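Local coordinates for putative sugar binding protein (Geobacillus stearothermophilus, PDB 6GT9) that probably acts as an extracellular glucose- and galactose-binding protein of a galactan-linked sensing system, and here holds beta-D-galactopyranose, at residues Ile158-Gly161 and His167-Leu170; Asp134-Gly139 and Phe175-Arg180. One frame throughout, in Å; residues are numbered along the deposited sequence. Where two conformers were deposited one is given.

Interaction 1 of 2, residues Ile158-Gly161 and His167-Leu170; sequences IITG and HQQL. With GAL (beta-D-galactopyranose), chain E.
With CG beside its backbone N and the chain bent at the next bond (chi2 -58°), Gln168 folds its amide back toward Thr160 and Gly161, where the strand gives way to a loop. Its OE1 accepts from Gly161 N at 2.7 Å with an N-H...O angle of 153°, the donor lying modestly out of the carbonyl plane. A beta carbon on Gly161 would fall only 2.9 Å from Gln168 OE1, so the amide oxygen can sit close in because this residue has no side chain. Thr160 runs past Gln168 in the opposite direction, its OG1 lying 3.4 Å from Gln168 CB. Between Thr160 OG1 and Gln168 OE1, 3.3 Å apart, there is at best a weak bond. Thr220 OG1 is the stronger partner of both groups and ties them to the end of the neighbouring strand 216-219.

The contact spans strand 154-160 and the first turn of helix 166-179, the opening half of a beta-alpha-beta unit in a periplasmic-binding-protein domain, and the start of this helix faces the sugar cleft. Gln168 NE2 lies over the centre of the His167 imidazole, 3.5 Å above its plane, so the anchored amide backs one face of a ligand-binding ring. The CG of His167 takes the position between backbone N and carbonyl carbon (chi1 59°), which turns the ring edge to galactose. There His167 NE2 donates to GAL O3 at 3.2 Å and, weakly, to GAL O4 at 3.5 Å. Glu38, Asn42, Asp119, Arg171, Ala222 and Asp247 supply further hydrogen bonds to the sugar.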
loop_
_atom_site.group_PDB
_atom_site.type_symbol
_atom_site.label_atom_id
_atom_site.label_comp_id
_atom_site.label_asym_id
_atom_site.label_seq_id
_atom_site.Cartn_x
_atom_site.Cartn_y
_atom_site.Cartn_z
ATOM N N ILE A 158 -6.485 -15.227 -2.429
ATOM C CA ILE A 158 -6.050 -13.840 -2.302
ATOM C C ILE A 158 -6.110 -13.462 -0.838
ATOM O O ILE A 158 -7.121 -13.705 -0.167
ATOM C CB ILE A 158 -6.924 -12.874 -3.122
ATOM C CG1 ILE A 158 -6.806 -13.179 -4.608
ATOM C CG2 ILE A 158 -6.542 -11.401 -2.810
ATOM C CD1 ILE A 158 -7.648 -12.262 -5.506
ATOM N N ILE A 159 -5.025 -12.897 -0.336
ATOM C CA ILE A 159 -5.027 -12.223 0.953
ATOM C C ILE A 159 -4.836 -10.733 0.689
ATOM O O ILE A 159 -3.890 -10.326 0.003
ATOM C CB ILE A 159 -3.964 -12.822 1.882
ATOM C CG1 ILE A 159 -4.287 -14.315 2.057
ATOM C CG2 ILE A 159 -3.926 -12.104 3.213
ATOM C CD1 ILE A 159 -3.455 -15.022 3.039
ATOM N N THR A 160 -5.758 -9.923 1.198
ATOM C CA THR A 160 -5.766 -8.492 0.948
ATOM C C THR A 160 -5.797 -7.762 2.288
ATOM O O THR A 160 -6.277 -8.294 3.291
ATOM C CB THR A 160 -6.963 -8.102 0.045
ATOM O OG1 THR A 160 -6.839 -6.743 -0.389
ATOM C CG2 THR A 160 -8.293 -8.285 0.766
ATOM N N GLY A 161 -5.254 -6.546 2.305
ATOM C CA GLY A 161 -5.207 -5.793 3.555
ATOM C C GLY A 161 -6.579 -5.558 4.160
ATOM O O GLY A 161 -6.762 -5.683 5.373
ATOM N N HIS A 167 -6.874 1.249 -2.167
ATOM C CA HIS A 167 -5.723 0.693 -2.884
ATOM C C HIS A 167 -5.772 -0.828 -2.912
ATOM O O HIS A 167 -5.367 -1.451 -3.901
ATOM C CB HIS A 167 -4.395 1.177 -2.285
ATOM C CG HIS A 167 -4.183 0.849 -0.836
ATOM N ND1 HIS A 167 -5.207 0.765 0.084
ATOM C CD2 HIS A 167 -3.037 0.688 -0.130
ATOM C CE1 HIS A 167 -4.706 0.529 1.287
ATOM N NE2 HIS A 167 -3.390 0.482 1.184
ATOM N N GLN A 168 -6.279 -1.432 -1.840
ATOM C CA GLN A 168 -6.469 -2.880 -1.814
ATOM C C GLN A 168 -7.512 -3.307 -2.831
ATOM O O GLN A 168 -7.309 -4.278 -3.571
ATOM C CB GLN A 168 -6.867 -3.322 -0.404
ATOM C CG GLN A 168 -5.815 -2.983 0.637
ATOM C CD GLN A 168 -4.477 -3.617 0.307
ATOM O OE1 GLN A 168 -4.292 -4.819 0.489
ATOM N NE2 GLN A 168 -3.543 -2.814 -0.204
ATOM N N GLN A 169 -8.642 -2.596 -2.880
ATOM C CA GLN A 169 -9.669 -2.923 -3.868
ATOM C C GLN A 169 -9.113 -2.843 -5.279
ATOM O O GLN A 169 -9.382 -3.718 -6.117
ATOM C CB GLN A 169 -10.865 -1.983 -3.713
ATOM C CG GLN A 169 -11.755 -2.264 -2.507
ATOM C CD GLN A 169 -12.764 -1.145 -2.272
ATOM O OE1 GLN A 169 -12.777 -0.146 -2.990
ATOM N NE2 GLN A 169 -13.602 -1.306 -1.260
ATOM N N LEU A 170 -8.315 -1.811 -5.558
ATOM C CA LEU A 170 -7.810 -1.633 -6.915
ATOM C C LEU A 170 -6.800 -2.717 -7.288
ATOM O O LEU A 170 -6.787 -3.182 -8.434
ATOM C CB LEU A 170 -7.206 -0.234 -7.071
ATOM C CG LEU A 170 -8.188 0.943 -7.133
ATOM C CD1 LEU A 170 -7.424 2.272 -7.111
ATOM C CD2 LEU A 170 -9.048 0.877 -8.385
HETATM C C1 GAL E . 1.467 -1.651 1.294
HETATM C C2 GAL E . 0.510 -0.486 1.143
HETATM C C3 GAL E . 0.456 0.370 2.421
HETATM C C4 GAL E . 0.094 -0.497 3.615
HETATM C C5 GAL E . 1.013 -1.704 3.694
HETATM C C6 GAL E . 0.578 -2.706 4.767
HETATM O O1 GAL E . 1.466 -2.426 0.111
HETATM O O2 GAL E . 0.907 0.367 0.059
HETATM O O3 GAL E . -0.561 1.319 2.311
HETATM O O4 GAL E . -1.264 -0.938 3.515
HETATM O O5 GAL E . 1.078 -2.463 2.420
HETATM O O6 GAL E . 1.625 -3.601 5.074
#

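Interaction 2 of 2, residues Asp134-Gly139 and Phe175-Arg180; sequences DNYYAG and FEDAVR
Gly139 and Phe175 bring the backbones of helices 135-149 and 166-179 to a closest CA-CA separation of 4.6 Å, with Phe175 CA coming alongside Gly139 O at 3.2 Å in a CA-H...O contact (123° at the hydrogen). This is close helix-helix packing beside the sheet of one domain of the periplasmic-binding-protein fold, and the absence of a side chain on Gly139 probably helps the near approach, since a beta carbon there would lie 3.3 Å from Phe175 N. Phe175 CB also borders the carbonyl, 3.6 Å from Gly139 O, while the ring leads away to stack on Tyr218 and to pack on Ile187 and Leu146.

Toward the partly exposed side, Tyr136 and Asp177 span the two helices. Tyr136 holds CG opposite its backbone N (chi1 175°), which extends the phenol across the gap to Asp177. The side chains cross at about a right angle, with ring and carboxylate planes 51° apart, and Asp177 OD2 lies at the phenol edge in the ring plane. Tyr136 OH donates to Asp177 OD2, although the modelled separation of 2.4 Å is too short to be taken literally. Replacing the tyrosine with a phenylalanine would probably leave Asp177 OD2 without its hydroxyl mate and cost the helices this polar link. Asp177 OD1 forms a salt bridge with Arg173; a second, to Arg180, is doubtful, resting on a too-short distance in one of two conformers. At the start of the first helix, the N-cap residue Asp134 accepts from Tyr137 N through OD1 at 3.1 Å, the donor standing well above the carboxylate plane.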
loop_
_atom_site.group_PDB
_atom_site.type_symbol
_atom_site.label_atom_id
_atom_site.label_comp_id
_atom_site.label_asym_id
_atom_site.label_seq_id
_atom_site.Cartn_x
_atom_site.Cartn_y
_atom_site.Cartn_z
ATOM N N ASP A 134 0.208 3.622 -9.128
ATOM C CA ASP A 134 -1.023 3.310 -9.843
ATOM C C ASP A 134 -1.512 1.945 -9.365
ATOM O O ASP A 134 -1.084 0.904 -9.881
ATOM C CB ASP A 134 -0.788 3.319 -11.357
ATOM C CG ASP A 134 -2.056 3.052 -12.152
ATOM O OD1 ASP A 134 -2.996 2.440 -11.617
ATOM O OD2 ASP A 134 -2.124 3.466 -13.324
ATOM N N ASN A 135 -2.428 1.935 -8.396
ATOM C CA ASN A 135 -2.734 0.692 -7.681
ATOM C C ASN A 135 -3.488 -0.313 -8.550
ATOM O O ASN A 135 -3.248 -1.524 -8.446
ATOM C CB ASN A 135 -3.508 1.015 -6.406
ATOM C CG ASN A 135 -2.615 1.592 -5.350
ATOM O OD1 ASN A 135 -1.622 0.960 -4.965
ATOM N ND2 ASN A 135 -2.929 2.808 -4.885
ATOM N N TYR A 136 -4.416 0.161 -9.393
ATOM C CA TYR A 136 -5.081 -0.740 -10.330
ATOM C C TYR A 136 -4.057 -1.452 -11.196
ATOM O O TYR A 136 -4.109 -2.674 -11.379
ATOM C CB TYR A 136 -6.067 0.016 -11.228
ATOM C CG TYR A 136 -6.676 -0.916 -12.279
ATOM C CD1 TYR A 136 -7.813 -1.660 -11.993
ATOM C CD2 TYR A 136 -6.090 -1.082 -13.532
ATOM C CE1 TYR A 136 -8.368 -2.532 -12.932
ATOM C CE2 TYR A 136 -6.637 -1.960 -14.478
ATOM C CZ TYR A 136 -7.781 -2.673 -14.168
ATOM O OH TYR A 136 -8.345 -3.549 -15.078
ATOM N N TYR A 137 -3.123 -0.688 -11.750
ATOM C CA TYR A 137 -2.171 -1.249 -12.698
ATOM C C TYR A 137 -1.141 -2.126 -12.001
ATOM O O TYR A 137 -0.673 -3.115 -12.579
ATOM C CB TYR A 137 -1.488 -0.118 -13.461
ATOM C CG TYR A 137 -0.542 -0.622 -14.516
ATOM C CD1 TYR A 137 -1.011 -1.353 -15.602
ATOM C CD2 TYR A 137 0.827 -0.415 -14.406
ATOM C CE1 TYR A 137 -0.146 -1.839 -16.572
ATOM C CE2 TYR A 137 1.705 -0.900 -15.377
ATOM C CZ TYR A 137 1.209 -1.612 -16.457
ATOM O OH TYR A 137 2.059 -2.092 -17.432
ATOM N N ALA A 138 -0.782 -1.783 -10.762
ATOM C CA ALA A 138 0.045 -2.667 -9.944
ATOM C C ALA A 138 -0.564 -4.064 -9.854
ATOM O O ALA A 138 0.130 -5.071 -10.026
ATOM C CB ALA A 138 0.214 -2.073 -8.542
ATOM N N GLY A 139 -1.869 -4.141 -9.583
ATOM C CA GLY A 139 -2.509 -5.444 -9.464
ATOM C C GLY A 139 -2.606 -6.152 -10.801
ATOM O O GLY A 139 -2.438 -7.373 -10.887
ATOM N N PHE A 175 -5.783 -7.323 -10.660
ATOM C CA PHE A 175 -5.383 -8.725 -10.765
ATOM C C PHE A 175 -6.456 -9.545 -11.463
ATOM O O PHE A 175 -6.172 -10.300 -12.400
ATOM C CB PHE A 175 -5.110 -9.272 -9.359
ATOM C CG PHE A 175 -4.787 -10.749 -9.315
ATOM C CD1 PHE A 175 -5.796 -11.694 -9.177
ATOM C CD2 PHE A 175 -3.470 -11.185 -9.364
ATOM C CE1 PHE A 175 -5.505 -13.051 -9.108
ATOM C CE2 PHE A 175 -3.164 -12.550 -9.310
ATOM C CZ PHE A 175 -4.186 -13.480 -9.175
ATOM N N GLU A 176 -7.702 -9.401 -11.007
ATOM C CA GLU A 176 -8.811 -10.167 -11.557
ATOM C C GLU A 176 -9.013 -9.876 -13.042
ATOM O O GLU A 176 -9.244 -10.798 -13.839
ATOM C CB GLU A 176 -10.074 -9.862 -10.752
ATOM C CG GLU A 176 -10.036 -10.441 -9.335
ATOM C CD GLU A 176 -11.152 -9.916 -8.445
ATOM O OE1 GLU A 176 -11.773 -8.892 -8.797
ATOM O OE2 GLU A 176 -11.404 -10.532 -7.382
ATOM N N ASP A 177 -8.918 -8.605 -13.438
ATOM C CA ASP A 177 -9.039 -8.278 -14.857
ATOM C C ASP A 177 -7.922 -8.920 -15.667
ATOM O O ASP A 177 -8.140 -9.364 -16.805
ATOM C CB ASP A 177 -9.033 -6.760 -15.056
ATOM C CG ASP A 177 -10.290 -6.089 -14.520
ATOM O OD1 ASP A 177 -11.304 -6.786 -14.305
ATOM O OD2 ASP A 177 -10.268 -4.854 -14.332
ATOM N N ALA A 178 -6.713 -8.976 -15.102
ATOM C CA ALA A 178 -5.568 -9.475 -15.862
ATOM C C ALA A 178 -5.647 -10.984 -16.093
ATOM O O ALA A 178 -5.233 -11.468 -17.151
ATOM C CB ALA A 178 -4.263 -9.114 -15.156
ATOM N N VAL A 179 -6.149 -11.748 -15.117
ATOM C CA VAL A 179 -6.245 -13.203 -15.256
ATOM C C VAL A 179 -7.588 -13.654 -15.810
ATOM O O VAL A 179 -7.817 -14.867 -15.939
ATOM C CB VAL A 179 -5.981 -13.915 -13.912
ATOM C CG1 VAL A 179 -4.621 -13.514 -13.346
ATOM C CG2 VAL A 179 -7.107 -13.632 -12.908
ATOM N N ARG A 180 -8.476 -12.718 -16.165
ATOM C CA ARG A 180 -9.832 -13.099 -16.553
ATOM C C ARG A 180 -9.861 -13.855 -17.875
ATOM O O ARG A 180 -10.743 -14.694 -18.082
ATOM C CB ARG A 180 -10.737 -11.868 -16.633
ATOM C CG ARG A 180 -12.191 -12.186 -16.978
ATOM C CD ARG A 180 -13.142 -11.045 -16.627
ATOM N NE ARG A 180 -13.177 -10.746 -15.194
ATOM C CZ ARG A 180 -12.841 -9.569 -14.675
ATOM N NH1 ARG A 180 -12.454 -8.588 -15.473
ATOM N NH2 ARG A 180 -12.898 -9.366 -13.365
#

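Overall arrangement
Helix 166-179 serves both contacts: its beginning meets strand 154-160 in interaction 1, and its later turns meet helix 135-149 in interaction 2, with centres about 11 Å apart. Interaction 1 is buried and relies on neutral polar groups, an amide oxygen gripped beside the ligand cleft. Interaction 2 is partly buried, combining a close glycine backbone approach on its inner side with a phenol and a charged carboxylate nearer the surface. The two also touch directly, Asn135 ND2 lying 3.4 Å from His167 CB and Leu170 CB packing 3.7 Å from Tyr136 N. Asn135 also hydrogen-bonds Arg171, a galactose-binding residue, placing interaction 2 behind the binding site.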